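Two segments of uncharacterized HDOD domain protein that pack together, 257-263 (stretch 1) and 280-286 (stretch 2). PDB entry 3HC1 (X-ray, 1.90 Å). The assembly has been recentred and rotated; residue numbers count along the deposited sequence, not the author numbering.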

# COMPACT_ATOMS: atom_id res chain seq x y z
N VAL A 257 2.37 -10.30 -20.30
CA VAL A 257 2.46 -9.86 -18.90
C VAL A 257 3.72 -10.37 -18.23
O VAL A 257 4.41 -9.61 -17.54
CB VAL A 257 1.22 -10.29 -18.09
CG1 VAL A 257 1.41 -10.03 -16.57
CG2 VAL A 257 -0.05 -9.54 -18.64
N ARG A 258 4.04 -11.66 -18.42
CA ARG A 258 5.21 -12.22 -17.78
C ARG A 258 6.44 -11.44 -18.23
O ARG A 258 7.25 -11.02 -17.42
CB ARG A 258 5.37 -13.71 -18.10
CG ARG A 258 6.46 -14.39 -17.29
CD ARG A 258 6.78 -15.80 -17.72
NE ARG A 258 6.71 -16.03 -19.17
CZ ARG A 258 7.68 -15.75 -20.04
NH1 ARG A 258 8.85 -15.26 -19.64
NH2 ARG A 258 7.48 -15.98 -21.33
N THR A 259 6.57 -11.24 -19.54
CA THR A 259 7.70 -10.50 -20.09
C THR A 259 7.76 -9.08 -19.56
O THR A 259 8.83 -8.62 -19.16
CB THR A 259 7.66 -10.50 -21.62
OG1 THR A 259 7.99 -11.82 -22.05
CG2 THR A 259 8.66 -9.53 -22.21
N LEU A 260 6.63 -8.37 -19.54
CA LEU A 260 6.59 -7.05 -18.92
C LEU A 260 7.14 -7.09 -17.48
O LEU A 260 8.05 -6.33 -17.11
CB LEU A 260 5.17 -6.51 -18.92
CG LEU A 260 4.92 -5.11 -18.38
CD1 LEU A 260 3.63 -4.53 -19.06
CD2 LEU A 260 4.82 -5.12 -16.81
N LEU A 261 6.61 -8.00 -16.69
CA LEU A 261 6.99 -8.06 -15.28
C LEU A 261 8.48 -8.39 -15.14
O LEU A 261 9.21 -7.81 -14.31
CB LEU A 261 6.13 -9.06 -14.54
CG LEU A 261 4.63 -8.81 -14.46
CD1 LEU A 261 3.96 -10.06 -13.90
CD2 LEU A 261 4.29 -7.58 -13.66
N GLU A 262 8.95 -9.32 -15.96
CA GLU A 262 10.37 -9.71 -15.91
C GLU A 262 11.32 -8.58 -16.27
O GLU A 262 12.41 -8.53 -15.71
CB GLU A 262 10.64 -10.91 -16.80
CG GLU A 262 10.24 -12.24 -16.13
CD GLU A 262 10.42 -13.46 -17.06
OE1 GLU A 262 11.14 -13.37 -18.08
OE2 GLU A 262 9.83 -14.53 -16.75
N ASN A 263 10.93 -7.75 -17.25
CA ASN A 263 11.74 -6.63 -17.74
C ASN A 263 11.42 -5.27 -17.07
O ASN A 263 11.96 -4.23 -17.46
CB ASN A 263 11.51 -6.45 -19.26
CG ASN A 263 11.89 -7.67 -20.07
OD1 ASN A 263 12.60 -8.52 -19.60
ND2 ASN A 263 11.36 -7.78 -21.27
N ASP A 280 17.14 -13.23 -8.70
CA ASP A 280 16.73 -13.52 -10.04
C ASP A 280 15.26 -13.10 -10.15
O ASP A 280 14.37 -13.80 -9.68
CB ASP A 280 16.94 -15.00 -10.31
CG ASP A 280 16.54 -15.40 -11.71
OD1 ASP A 280 16.06 -14.54 -12.49
OD2 ASP A 280 16.72 -16.58 -12.05
N GLU A 281 15.01 -11.96 -10.80
CA GLU A 281 13.65 -11.46 -10.98
C GLU A 281 12.75 -12.45 -11.78
O GLU A 281 11.54 -12.48 -11.58
CB GLU A 281 13.65 -10.07 -11.60
CG GLU A 281 14.23 -9.96 -13.00
CD GLU A 281 15.71 -9.60 -12.99
OE1 GLU A 281 16.43 -10.15 -12.14
OE2 GLU A 281 16.12 -8.76 -13.79
N LYS A 282 13.34 -13.27 -12.65
CA LYS A 282 12.57 -14.34 -13.33
C LYS A 282 11.93 -15.31 -12.32
O LYS A 282 10.75 -15.62 -12.41
CB LYS A 282 13.45 -15.13 -14.30
CG LYS A 282 13.92 -14.33 -15.53
CD LYS A 282 14.69 -15.22 -16.53
CE LYS A 282 16.11 -15.59 -16.02
NZ LYS A 282 16.64 -16.96 -16.46
N LEU A 283 12.71 -15.77 -11.36
CA LEU A 283 12.19 -16.70 -10.33
C LEU A 283 11.21 -16.01 -9.37
O LEU A 283 10.25 -16.64 -8.93
CB LEU A 283 13.33 -17.34 -9.55
CG LEU A 283 14.28 -18.15 -10.45
CD1 LEU A 283 15.51 -18.64 -9.65
CD2 LEU A 283 13.56 -19.32 -11.16
N ILE A 284 11.45 -14.74 -9.06
CA ILE A 284 10.51 -13.98 -8.23
C ILE A 284 9.15 -13.82 -8.93
O ILE A 284 8.13 -14.05 -8.32
CB ILE A 284 11.02 -12.58 -7.80
CG1 ILE A 284 12.36 -12.68 -7.03
CG2 ILE A 284 9.94 -11.82 -6.94
CD1 ILE A 284 13.04 -11.35 -6.82
N VAL A 285 9.14 -13.40 -10.19
CA VAL A 285 7.89 -13.29 -10.92
C VAL A 285 7.19 -14.66 -10.96
O VAL A 285 6.00 -14.76 -10.71
CB VAL A 285 8.08 -12.75 -12.35
CG1 VAL A 285 6.71 -12.87 -13.14
CG2 VAL A 285 8.53 -11.33 -12.30
N ALA A 286 7.97 -15.72 -11.24
CA ALA A 286 7.41 -17.06 -11.27
C ALA A 286 6.77 -17.46 -9.97
O ALA A 286 5.63 -18.03 -9.98
CB ALA A 286 8.44 -18.09 -11.70
O HOH W 1 14.75 -7.18 -15.27

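Two helices need not share a direct hydrogen bond to pack; a few well-placed carbons, supported by polar groups that satisfy themselves nearby, can be enough. The pairing of 257-263 with 280-286 in this HDOD domain protein illustrates the principle. The helix axes approach to 9.3 Å and their N-to-C directions differ by 131°, so the segments cross obliquely. The nearest CA atoms are those of E262 and K282, 5.7 Å apart, and just 264 Å² of surface, both sides summed, is buried between the stretches.

The apolar part of the contact centres on V285. Its CA-to-CB bond points toward the first helix, and with chi1 in the t well both of its methyls pack on L261, CG2 lying 4.0 Å and CG1 4.1 Å from L261 CB; CG1 also comes within 4.4 Å of CG of R258. CG2 also rests 4.2 Å from the backbone N of E262 and 4.3 Å from the CG of that residue. A short, branched side chain suits this place, because it fills the space beside the opposing helix while staying close to its own backbone. L261 likewise points toward its partner and is buried. The amide of E262 is not left unsatisfied by its apolar neighbour, since it donates to R258 O at 2.8 Å within the helix.

Charged residues contribute largely through carbon contacts, though E262 offers oxygens as well as its CG. E262, with 82 Å² covered, leaves its helix sideways, but the end of its side chain comes nearer the second stretch, bringing OE1 to 3.9 Å from CG of K282. This is a contact with the lysine's methylene, not a salt bridge; the end of K282 leads away. The carboxylate is instead engaged one turn back, where R258 NH1 donates a nearly straight hydrogen bond to E262 OE2 at 3.1 Å, part of a salt bridge. The long arginine can thus lay its CG near V285 while its guanidinium pairs with the glutamate. E281, pointing toward the first stretch, brings its CG to 3.6 Å from O of E262.

Water supplies the polar link that direct hydrogen bonds do not. One molecule donates to E262 O at 2.7 Å and to E281 OE2 at 2.6 Å, joining a backbone carbonyl near the end of stretch 1 to a carboxylate early in the second helix.

The start of that second helix is secured locally. D280 occupies the N-cap position, and its OD1 accepts a weak hydrogen bond from K282 N at 3.0 Å.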